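Local coordinates for pyridoxamine 5'-phosphate oxidase-related, FMN-binding protein (Paracoccus denitrificans, PDB 6VNA) that probably degrades c-type heme as a noncanonical heme oxygenase built on the FMN-binding fold of the pyridoxamine 5'-phosphate oxidase family, at residues E12-A15 with L16-L20; A110-L113 with E114-K118. One frame throughout, in Å; residues are numbered along the deposited sequence.

In the fold
Both contacts are local, made within single helices, so neither closes a long loop; they follow in series along the chain without nesting or crossing. Contact 1 comes first, on helix 11-23 near the N terminus, and lays its buried side on strands 137-141 and 148-151, bringing the two ends of the sequence together. Most of the antiparallel sheet then intervenes before contact 2, which runs from helix 108-115 into the loop after it and packs against strands 26-32, 39-48 and 54-59. The centres of contact 1 and contact 2 lie about 23 Å apart and their nearest atoms about 7 Å. A salt bridge from Arg115 of contact 2 to Glu22 nevertheless joins helix 108-115 to helix 11-23.

Contact 1 of 2, residues E12-A15 with L16-L20; sequences EARA and LARQL
Ala15 and Gln19 meet through the backbone, where Gln19 N donates to Ala15 O at 2.8 Å, the most bent of four successive i to i+4 bonds (N-H...O angle 144°). The other three run straighter: Leu16 N to Glu12 O, Ala17 N to Ala13 O and Arg18 N to Arg14 O, the last 3.0 Å long. All four carbonyls of 12-15 thus have a donor one turn on. The Gln19 side chain runs past the same Ala15 carbonyl, with CG 3.1 Å from Ala15 O.

Arg14 and Arg18 run side by side in the same direction, their guanidinium planes 39° apart. With its CG beside the backbone N (chi1 -63°) and an otherwise extended chain, Arg18 brings NH1 to 3.3 Å from Arg14 CB, a contact with aliphatic carbon. The like charges stay separate, Arg14 NE being 5.3 Å from Arg18 NH2. Arg14 finds its counter-charges elsewhere: NH1 in a salt bridge with Asp11, NE in another with Asp154.

Ala13 and Ala17 face Phe148 and Leu150, while Leu16 and Leu20 rest on Leu140, the pattern of an amphipathic alpha-helix packed on a beta-sheet.

Contact 2 of 2, residues A110-L113 with E114-K118; sequences ARWL and ERDPK
Glu114 N donates to Ala110 O at 3.0 Å and almost straight, with an N-H...O angle of 175°, in the first of three i to i+4 backbone bonds in the last turns of this helix. Arg115 N to Arg111 O is more bent, and Asp116 N to Trp112 O is short at 2.7 Å but more bent still. Trp112 O also takes a weak bond from Arg115 N. An extra partner of Trp112 O is the side-chain amide of Gln47, while at the helix end the Arg115 carbonyl is met by Arg25, from the short link between helix 11-23 and strand 26-32. Asp116 leaves helical geometry, and Pro117 N, which has no hydrogen to give, lies 3.1 Å from Leu113 O.

Among the side chains, Arg111 and Arg115 run alongside each other. Arg111 is extended, whereas Arg115 bends at its third torsion (chi3 66°), which turns one face of its guanidinium to Arg111 NH1. That nitrogen sits near the rim, 3.1 Å from Arg115 NE; both are donors, and the planes are 42° apart. Leu113, still in the helix, reaches CD1 to 3.2 Å from Pro117 O, and beyond the helix Asp116 OD2 receives Lys118 NZ on its syn side in a salt bridge of 3.2 Å. The Trp112 indole, set edge-to-face with Phe130, packs on Ala45, Leu55 and Leu57 of the sheet.

The guanidinium groups of Arg111 and Arg115, this close, would be expected to repel, a cost probably offset by the counter-charge of Glu22, which forms a salt bridge with Arg115 NH1.

Contact 1 of 2, residues E12-A15 with L16-L20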
loop_
_atom_site.group_PDB
_atom_site.type_symbol
_atom_site.label_atom_id
_atom_site.label_comp_id
_atom_site.label_asym_id
_atom_site.label_seq_id
_atom_site.Cartn_x
_atom_site.Cartn_y
_atom_site.Cartn_z
ATOM N N GLU A 12 -20.786 11.324 7.109
ATOM C CA GLU A 12 -19.690 12.216 6.650
ATOM C C GLU A 12 -18.464 11.334 6.344
ATOM O O GLU A 12 -17.913 11.420 5.212
ATOM C CB GLU A 12 -19.410 13.314 7.685
ATOM C CG GLU A 12 -20.594 14.224 7.989
ATOM C CD GLU A 12 -20.278 15.468 8.820
ATOM O OE1 GLU A 12 -19.365 15.424 9.686
ATOM O OE2 GLU A 12 -20.937 16.504 8.587
ATOM N N ALA A 13 -18.080 10.482 7.293
ATOM C CA ALA A 13 -16.991 9.486 7.141
ATOM C C ALA A 13 -17.259 8.608 5.909
ATOM O O ALA A 13 -16.337 8.406 5.069
ATOM C CB ALA A 13 -16.828 8.694 8.418
ATOM N N ARG A 14 -18.497 8.170 5.723
ATOM C CA ARG A 14 -18.865 7.306 4.572
ATOM C C ARG A 14 -18.566 8.055 3.277
ATOM O O ARG A 14 -17.956 7.454 2.366
ATOM C CB ARG A 14 -20.331 6.855 4.663
ATOM C CG ARG A 14 -20.625 5.906 5.826
ATOM C CD ARG A 14 -22.031 5.308 5.891
ATOM N NE ARG A 14 -22.075 4.508 7.112
ATOM C CZ ARG A 14 -22.642 4.842 8.274
ATOM N NH1 ARG A 14 -23.335 5.962 8.403
ATOM N NH2 ARG A 14 -22.527 4.028 9.310
ATOM N N ALA A 15 -18.967 9.326 3.196
ATOM C CA ALA A 15 -18.859 10.163 1.969
ATOM C C ALA A 15 -17.374 10.476 1.673
ATOM O O ALA A 15 -16.943 10.427 0.485
ATOM C CB ALA A 15 -19.687 11.412 2.153
ATOM N N LEU A 16 -16.576 10.757 2.708
ATOM C CA LEU A 16 -15.124 10.972 2.499
ATOM C C LEU A 16 -14.519 9.720 1.842
ATOM O O LEU A 16 -13.826 9.875 0.799
ATOM C CB LEU A 16 -14.444 11.304 3.827
ATOM C CG LEU A 16 -12.986 11.706 3.649
ATOM C CD1 LEU A 16 -12.850 12.736 2.526
ATOM C CD2 LEU A 16 -12.391 12.208 4.957
ATOM N N ALA A 17 -14.826 8.527 2.382
ATOM C CA ALA A 17 -14.343 7.210 1.882
ATOM C C ALA A 17 -14.736 7.029 0.421
ATOM O O ALA A 17 -13.884 6.596 -0.368
ATOM C CB ALA A 17 -14.898 6.080 2.707
ATOM N N ARG A 18 -15.993 7.317 0.088
ATOM C CA ARG A 18 -16.516 7.181 -1.297
ATOM C C ARG A 18 -15.852 8.211 -2.211
ATOM O O ARG A 18 -15.624 7.874 -3.410
ATOM C CB ARG A 18 -18.035 7.357 -1.308
ATOM C CG ARG A 18 -18.774 6.300 -0.503
ATOM C CD ARG A 18 -20.243 6.231 -0.870
ATOM N NE ARG A 18 -20.931 5.255 -0.027
ATOM C CZ ARG A 18 -21.562 5.525 1.112
ATOM N NH1 ARG A 18 -21.618 6.762 1.580
ATOM N NH2 ARG A 18 -22.141 4.541 1.781
ATOM N N GLN A 19 -15.579 9.420 -1.685
ATOM C CA GLN A 19 -14.997 10.543 -2.471
ATOM C C GLN A 19 -13.538 10.204 -2.810
ATOM O O GLN A 19 -13.122 10.481 -3.974
ATOM C CB GLN A 19 -15.117 11.881 -1.722
ATOM C CG GLN A 19 -16.509 12.505 -1.782
ATOM C CD GLN A 19 -16.770 13.628 -0.795
ATOM O OE1 GLN A 19 -16.260 13.668 0.317
ATOM N NE2 GLN A 19 -17.610 14.565 -1.196
ATOM N N LEU A 20 -12.795 9.647 -1.843
ATOM C CA LEU A 20 -11.406 9.155 -2.043
ATOM C C LEU A 20 -11.384 8.106 -3.158
ATOM O O LEU A 20 -10.497 8.197 -4.061
ATOM C CB LEU A 20 -10.846 8.579 -0.735
ATOM C CG LEU A 20 -10.463 9.628 0.307
ATOM C CD1 LEU A 20 -9.918 8.998 1.574
ATOM C CD2 LEU A 20 -9.443 10.600 -0.271
#

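Contact 2 of 2, residues A110-L113 with E114-K118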
loop_
_atom_site.group_PDB
_atom_site.type_symbol
_atom_site.label_atom_id
_atom_site.label_comp_id
_atom_site.label_asym_id
_atom_site.label_seq_id
_atom_site.Cartn_x
_atom_site.Cartn_y
_atom_site.Cartn_z
ATOM N N ALA A 110 -11.639 2.362 -21.560
ATOM C CA ALA A 110 -12.213 3.616 -22.123
ATOM C C ALA A 110 -12.592 4.562 -20.984
ATOM O O ALA A 110 -12.096 5.698 -20.977
ATOM C CB ALA A 110 -13.420 3.332 -22.999
ATOM N N ARG A 111 -13.465 4.117 -20.075
ATOM C CA ARG A 111 -13.650 4.761 -18.750
ATOM C C ARG A 111 -12.248 5.068 -18.202
ATOM O O ARG A 111 -11.961 6.228 -17.823
ATOM C CB ARG A 111 -14.437 3.832 -17.822
ATOM C CG ARG A 111 -14.934 4.473 -16.535
ATOM C CD ARG A 111 -15.582 3.451 -15.610
ATOM N NE ARG A 111 -16.266 4.022 -14.447
ATOM C CZ ARG A 111 -15.681 4.505 -13.348
ATOM N NH1 ARG A 111 -14.364 4.505 -13.233
ATOM N NH2 ARG A 111 -16.414 4.991 -12.360
ATOM N N TRP A 112 -11.385 4.057 -18.220
ATOM C CA TRP A 112 -10.057 4.088 -17.574
ATOM C C TRP A 112 -9.216 5.205 -18.200
ATOM O O TRP A 112 -8.555 5.952 -17.435
ATOM C CB TRP A 112 -9.379 2.708 -17.651
ATOM C CG TRP A 112 -8.173 2.642 -16.770
ATOM C CD1 TRP A 112 -6.963 3.220 -17.015
ATOM C CD2 TRP A 112 -8.077 2.046 -15.461
ATOM N NE1 TRP A 112 -6.112 3.001 -15.964
ATOM C CE2 TRP A 112 -6.763 2.271 -15.002
ATOM C CE3 TRP A 112 -8.955 1.327 -14.643
ATOM C CZ2 TRP A 112 -6.313 1.811 -13.761
ATOM C CZ3 TRP A 112 -8.509 0.862 -13.425
ATOM C CH2 TRP A 112 -7.208 1.118 -12.985
ATOM N N LEU A 113 -9.241 5.338 -19.528
ATOM C CA LEU A 113 -8.397 6.343 -20.237
ATOM C C LEU A 113 -8.970 7.754 -20.022
ATOM O O LEU A 113 -8.176 8.684 -19.736
ATOM C CB LEU A 113 -8.282 5.989 -21.722
ATOM C CG LEU A 113 -7.017 6.513 -22.403
ATOM C CD1 LEU A 113 -5.771 5.868 -21.807
ATOM C CD2 LEU A 113 -7.067 6.282 -23.909
ATOM N N GLU A 114 -10.293 7.917 -20.108
ATOM C CA GLU A 114 -10.949 9.217 -19.823
ATOM C C GLU A 114 -10.426 9.715 -18.472
ATOM O O GLU A 114 -10.143 10.932 -18.362
ATOM C CB GLU A 114 -12.472 9.088 -19.875
ATOM C CG GLU A 114 -12.998 8.875 -21.289
ATOM C CD GLU A 114 -14.508 8.737 -21.388
ATOM O OE1 GLU A 114 -15.218 9.635 -20.862
ATOM O OE2 GLU A 114 -14.975 7.727 -21.973
ATOM N N ARG A 115 -10.228 8.804 -17.510
ATOM C CA ARG A 115 -9.872 9.151 -16.105
ATOM C C ARG A 115 -8.345 9.175 -15.925
ATOM O O ARG A 115 -7.862 9.919 -15.053
ATOM C CB ARG A 115 -10.611 8.202 -15.159
ATOM C CG ARG A 115 -12.124 8.367 -15.215
ATOM C CD ARG A 115 -12.901 7.209 -14.625
ATOM N NE ARG A 115 -12.692 7.085 -13.187
ATOM C CZ ARG A 115 -13.422 7.665 -12.243
ATOM N NH1 ARG A 115 -14.436 8.449 -12.562
ATOM N NH2 ARG A 115 -13.124 7.463 -10.971
ATOM N N ASP A 116 -7.601 8.430 -16.738
ATOM C CA ASP A 116 -6.115 8.394 -16.679
ATOM C C ASP A 116 -5.580 8.275 -18.104
ATOM O O ASP A 116 -5.399 7.162 -18.602
ATOM C CB ASP A 116 -5.645 7.256 -15.769
ATOM C CG ASP A 116 -4.181 7.324 -15.378
ATOM O OD1 ASP A 116 -3.516 8.310 -15.756
ATOM O OD2 ASP A 116 -3.720 6.386 -14.686
ATOM N N PRO A 117 -5.356 9.415 -18.809
ATOM C CA PRO A 117 -4.830 9.399 -20.179
ATOM C C PRO A 117 -3.446 8.731 -20.301
ATOM O O PRO A 117 -3.291 7.850 -21.139
ATOM C CB PRO A 117 -4.741 10.890 -20.550
ATOM C CG PRO A 117 -5.687 11.590 -19.599
ATOM C CD PRO A 117 -5.630 10.779 -18.329
ATOM N N LYS A 118 -2.493 9.155 -19.460
ATOM C CA LYS A 118 -1.133 8.562 -19.296
ATOM C C LYS A 118 -1.182 7.030 -19.427
ATOM O O LYS A 118 -0.208 6.460 -19.966
ATOM C CB LYS A 118 -0.550 8.970 -17.935
ATOM C CG LYS A 118 0.769 8.308 -17.543
ATOM C CD LYS A 118 0.645 6.981 -16.791
ATOM C CE LYS A 118 0.182 7.116 -15.353
ATOM N NZ LYS A 118 -0.553 5.911 -14.902
#